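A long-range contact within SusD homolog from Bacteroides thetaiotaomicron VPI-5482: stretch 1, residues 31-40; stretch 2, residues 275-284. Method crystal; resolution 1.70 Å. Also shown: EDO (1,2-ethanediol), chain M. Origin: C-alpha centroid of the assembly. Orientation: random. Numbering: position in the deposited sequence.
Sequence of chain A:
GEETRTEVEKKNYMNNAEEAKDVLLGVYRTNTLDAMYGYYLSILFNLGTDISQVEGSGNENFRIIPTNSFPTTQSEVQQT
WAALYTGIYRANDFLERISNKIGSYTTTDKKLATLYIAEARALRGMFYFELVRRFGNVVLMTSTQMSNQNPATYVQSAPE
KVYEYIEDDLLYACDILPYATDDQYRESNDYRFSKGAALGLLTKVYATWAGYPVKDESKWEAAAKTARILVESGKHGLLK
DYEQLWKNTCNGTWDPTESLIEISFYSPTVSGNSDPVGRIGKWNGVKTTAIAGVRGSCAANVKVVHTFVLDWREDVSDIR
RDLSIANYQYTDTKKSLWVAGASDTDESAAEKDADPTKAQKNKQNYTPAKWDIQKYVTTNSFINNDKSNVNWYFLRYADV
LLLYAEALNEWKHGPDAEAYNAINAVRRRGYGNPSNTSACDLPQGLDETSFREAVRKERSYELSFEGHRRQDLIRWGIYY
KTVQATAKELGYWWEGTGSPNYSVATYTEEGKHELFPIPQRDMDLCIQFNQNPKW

Stretch 1 31-40: NTLDAMYGYY
Stretch 2 (275-284) DPVGRIGKWN

Two short segments, a weakly bonded helical turn and an irregular strip of loop, at least 240 residues apart wherever they touch, bury 421 Å² between them. Stretch 1 turns through a weakly bonded helix at about 34-38 with a wide pi-type turn (phi/psi -57/-41 at Asp34, -66/-26 at Gly38, then -163/-57 at Tyr39); Gly38 N and Met36 N (selenomethionine) both donate to Leu33 O, at 3.0 and 2.9 Å. Stretch 2 is extended through Val277 (-119/157) and Gly278 (-129/-171), then bends at Arg279 (-104/14), whose O accepts Lys282 N at 2.9 Å and Trp283 N at 3.0 Å. The register sets Thr32 CA 5.7 Å from Pro276 CA and Gly38 CA 4.1 Å from Gly278 CA. Thr32, Tyr39, Arg279 and Trp283 point toward the other stretch.

The backbones come close at this pair of glycines. The contact itself accounts for Gly278, whose ideal CB would sit a tight 3.4 Å from Gly38 CA; an ideal CB on Gly38 would be crowded by Leu33 O of its own turn, 3.1 Å away. Beside them, Arg279 N donates to Gly38 O at 2.9 Å, and a water donates to both Thr32 O (2.5 Å) and Val277 O (2.6 Å), joining two carbonyls that could not bond directly.

The polar clamp is a salt bridge. Arg279 (chi1 to chi3 m, t, t; chi4 -105°) presents its guanidinium edge to Asp34 (chi1 t, chi2 52°), which starts sideways but brings its end nearer: Arg279 NE to Asp34 OD1 is 2.8 Å, Arg279 NH2 to Asp34 OD2 3.3 Å, both hydrogen bonds.

Aromatic packing continues from the same arginine. Tyr39, in the N-cap position with chi1 t and chi2 36°, lies over one guanidinium face, and Arg279 CD stands 3.8 Å from the centroid of the Tyr39 ring. The tyrosine edge meets the face of Trp283 (chi1 -148°, chi2 93°), with planes at 52° and Tyr39 CE1 3.7 Å from Trp283 CD2. Ile280 (m, m), buried like Tyr39 and Trp283, fills in with CD1 3.7 Å from Tyr37 O.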

# COMPACT_ATOMS: atom_id res chain seq x y z
N ASN A 31 3.48 -7.93 -9.72
CA ASN A 31 3.54 -6.86 -8.75
C ASN A 31 4.49 -5.72 -9.05
O ASN A 31 4.25 -4.64 -8.53
CB ASN A 31 3.86 -7.42 -7.34
CG ASN A 31 2.69 -8.15 -6.73
OD1 ASN A 31 1.53 -7.82 -7.02
ND2 ASN A 31 2.98 -9.10 -5.89
N THR A 32 5.54 -5.98 -9.83
CA THR A 32 6.57 -4.97 -10.11
C THR A 32 6.21 -4.05 -11.26
O THR A 32 6.95 -3.12 -11.56
CB THR A 32 7.96 -5.60 -10.36
OG1 THR A 32 7.91 -6.48 -11.48
CG2 THR A 32 8.46 -6.33 -9.09
N LEU A 33 5.11 -4.34 -11.95
CA LEU A 33 4.64 -3.46 -13.02
C LEU A 33 4.36 -2.04 -12.53
O LEU A 33 3.87 -1.82 -11.42
CB LEU A 33 3.38 -4.02 -13.67
CG LEU A 33 3.54 -5.28 -14.55
CD1 LEU A 33 2.18 -5.88 -14.75
CD2 LEU A 33 4.22 -5.02 -15.91
N ASP A 34 4.59 -1.09 -13.42
CA ASP A 34 4.32 0.30 -13.17
C ASP A 34 2.84 0.47 -12.78
O ASP A 34 2.51 1.19 -11.85
CB ASP A 34 4.69 1.08 -14.44
CG ASP A 34 5.00 2.57 -14.20
OD1 ASP A 34 5.83 2.90 -13.33
OD2 ASP A 34 4.43 3.40 -14.93
N ALA A 35 1.96 -0.25 -13.48
CA ALA A 35 0.53 -0.20 -13.22
C ALA A 35 0.08 -0.93 -11.96
O ALA A 35 -1.09 -0.87 -11.57
CB ALA A 35 -0.25 -0.76 -14.46
N MSE A 36 1.00 -1.66 -11.35
CA MSE A 36 0.82 -2.34 -10.07
C MSE A 36 1.64 -1.55 -9.03
O MSE A 36 1.44 -0.34 -8.92
CB MSE A 36 1.23 -3.81 -10.19
CG MSE A 36 0.41 -4.58 -11.19
SE MSE A 36 -1.36 -5.03 -10.54
CE MSE A 36 -0.88 -6.33 -9.15
N TYR A 37 2.58 -2.17 -8.31
CA TYR A 37 3.22 -1.45 -7.19
C TYR A 37 4.42 -0.60 -7.57
O TYR A 37 4.98 0.08 -6.71
CB TYR A 37 3.50 -2.44 -6.03
CG TYR A 37 2.20 -3.08 -5.56
CD1 TYR A 37 1.36 -2.40 -4.73
CD2 TYR A 37 1.80 -4.33 -6.04
CE1 TYR A 37 0.13 -2.94 -4.35
CE2 TYR A 37 0.58 -4.88 -5.65
CZ TYR A 37 -0.25 -4.18 -4.84
OH TYR A 37 -1.46 -4.73 -4.49
N GLY A 38 4.85 -0.62 -8.84
CA GLY A 38 5.93 0.24 -9.24
C GLY A 38 5.52 1.72 -9.16
O GLY A 38 6.39 2.58 -8.95
N TYR A 39 4.22 2.00 -9.28
CA TYR A 39 3.71 3.38 -9.32
C TYR A 39 2.24 3.55 -9.05
O TYR A 39 1.86 4.26 -8.12
CB TYR A 39 4.11 3.98 -10.68
CG TYR A 39 3.68 5.40 -10.97
CD1 TYR A 39 3.64 6.36 -9.99
CD2 TYR A 39 3.50 5.80 -12.28
CE1 TYR A 39 3.27 7.69 -10.29
CE2 TYR A 39 3.15 7.12 -12.59
CZ TYR A 39 3.00 8.04 -11.57
OH TYR A 39 2.67 9.32 -11.89
N TYR A 40 1.35 2.90 -9.81
CA TYR A 40 -0.06 3.24 -9.62
C TYR A 40 -0.69 2.79 -8.30
O TYR A 40 -1.32 3.58 -7.60
CB TYR A 40 -0.95 2.79 -10.80
CG TYR A 40 -0.54 3.24 -12.20
CD1 TYR A 40 0.38 4.23 -12.43
CD2 TYR A 40 -1.19 2.70 -13.30
CE1 TYR A 40 0.71 4.62 -13.74
CE2 TYR A 40 -0.85 3.03 -14.56
CZ TYR A 40 0.09 4.00 -14.80
OH TYR A 40 0.43 4.35 -16.07
N ASP A 275 12.61 -4.22 -16.93
CA ASP A 275 13.45 -4.26 -15.73
C ASP A 275 12.54 -4.13 -14.49
O ASP A 275 11.64 -3.29 -14.46
CB ASP A 275 14.46 -3.11 -15.75
CG ASP A 275 15.40 -3.20 -16.94
OD1 ASP A 275 15.91 -4.30 -17.23
OD2 ASP A 275 15.63 -2.16 -17.58
N PRO A 276 12.72 -4.98 -13.47
CA PRO A 276 11.89 -4.88 -12.28
C PRO A 276 12.36 -3.79 -11.31
O PRO A 276 12.86 -4.07 -10.19
CB PRO A 276 12.01 -6.28 -11.66
CG PRO A 276 13.32 -6.67 -12.01
CD PRO A 276 13.59 -6.16 -13.40
N VAL A 277 12.20 -2.55 -11.76
CA VAL A 277 12.53 -1.36 -10.97
C VAL A 277 11.22 -0.60 -10.82
O VAL A 277 10.29 -0.76 -11.63
CB VAL A 277 13.60 -0.52 -11.64
CG1 VAL A 277 14.91 -1.29 -11.67
CG2 VAL A 277 13.19 -0.06 -13.06
N GLY A 278 11.13 0.23 -9.79
CA GLY A 278 9.95 1.01 -9.56
C GLY A 278 10.27 2.47 -9.37
O GLY A 278 11.40 2.92 -9.55
N ARG A 279 9.25 3.21 -8.97
CA ARG A 279 9.37 4.65 -8.76
C ARG A 279 9.43 5.05 -7.29
O ARG A 279 9.31 6.22 -6.95
CB ARG A 279 8.20 5.35 -9.44
CG ARG A 279 8.13 5.09 -10.95
CD ARG A 279 7.08 5.94 -11.56
NE ARG A 279 6.72 5.55 -12.92
CZ ARG A 279 7.09 6.18 -14.03
NH1 ARG A 279 7.84 7.27 -13.98
NH2 ARG A 279 6.68 5.73 -15.21
N ILE A 280 9.65 4.07 -6.41
CA ILE A 280 9.62 4.32 -4.96
C ILE A 280 10.88 5.09 -4.58
O ILE A 280 12.00 4.77 -5.05
CB ILE A 280 9.49 3.03 -4.13
CG1 ILE A 280 8.42 2.04 -4.69
CG2 ILE A 280 9.25 3.38 -2.66
CD1 ILE A 280 7.00 2.60 -4.93
N GLY A 281 10.73 6.15 -3.80
CA GLY A 281 11.84 7.06 -3.51
C GLY A 281 12.13 8.04 -4.65
O GLY A 281 13.01 8.90 -4.53
N LYS A 282 11.39 7.94 -5.76
CA LYS A 282 11.58 8.83 -6.89
C LYS A 282 10.38 9.75 -6.96
O LYS A 282 10.46 10.90 -6.54
CB LYS A 282 11.77 8.01 -8.19
CG LYS A 282 12.90 6.94 -8.08
CD LYS A 282 14.24 7.52 -7.70
CE LYS A 282 14.89 8.27 -8.82
NZ LYS A 282 16.36 8.76 -8.70
N TRP A 283 9.24 9.23 -7.40
CA TRP A 283 8.04 10.03 -7.52
C TRP A 283 7.51 10.44 -6.14
O TRP A 283 6.91 11.51 -5.96
CB TRP A 283 6.98 9.23 -8.28
CG TRP A 283 6.06 10.05 -9.12
CD1 TRP A 283 6.22 10.35 -10.43
CD2 TRP A 283 4.80 10.64 -8.73
NE1 TRP A 283 5.16 11.08 -10.89
CE2 TRP A 283 4.26 11.26 -9.87
CE3 TRP A 283 4.08 10.69 -7.54
CZ2 TRP A 283 3.05 11.95 -9.85
CZ3 TRP A 283 2.88 11.35 -7.53
CH2 TRP A 283 2.37 11.97 -8.68
N ASN A 284 7.74 9.59 -5.14
CA ASN A 284 7.33 9.90 -3.77
C ASN A 284 8.54 10.06 -2.86
O ASN A 284 8.48 9.82 -1.66
CB ASN A 284 6.39 8.83 -3.24
CG ASN A 284 7.08 7.50 -3.02
OD1 ASN A 284 8.18 7.26 -3.58
ND2 ASN A 284 6.46 6.64 -2.23
C1 EDO M . 8.47 -8.78 -6.04
O1 EDO M . 8.77 -8.91 -4.66
C2 EDO M . 7.17 -9.47 -6.40
O2 EDO M . 6.07 -9.21 -5.52
O HOH W 1 7.76 -0.87 -12.30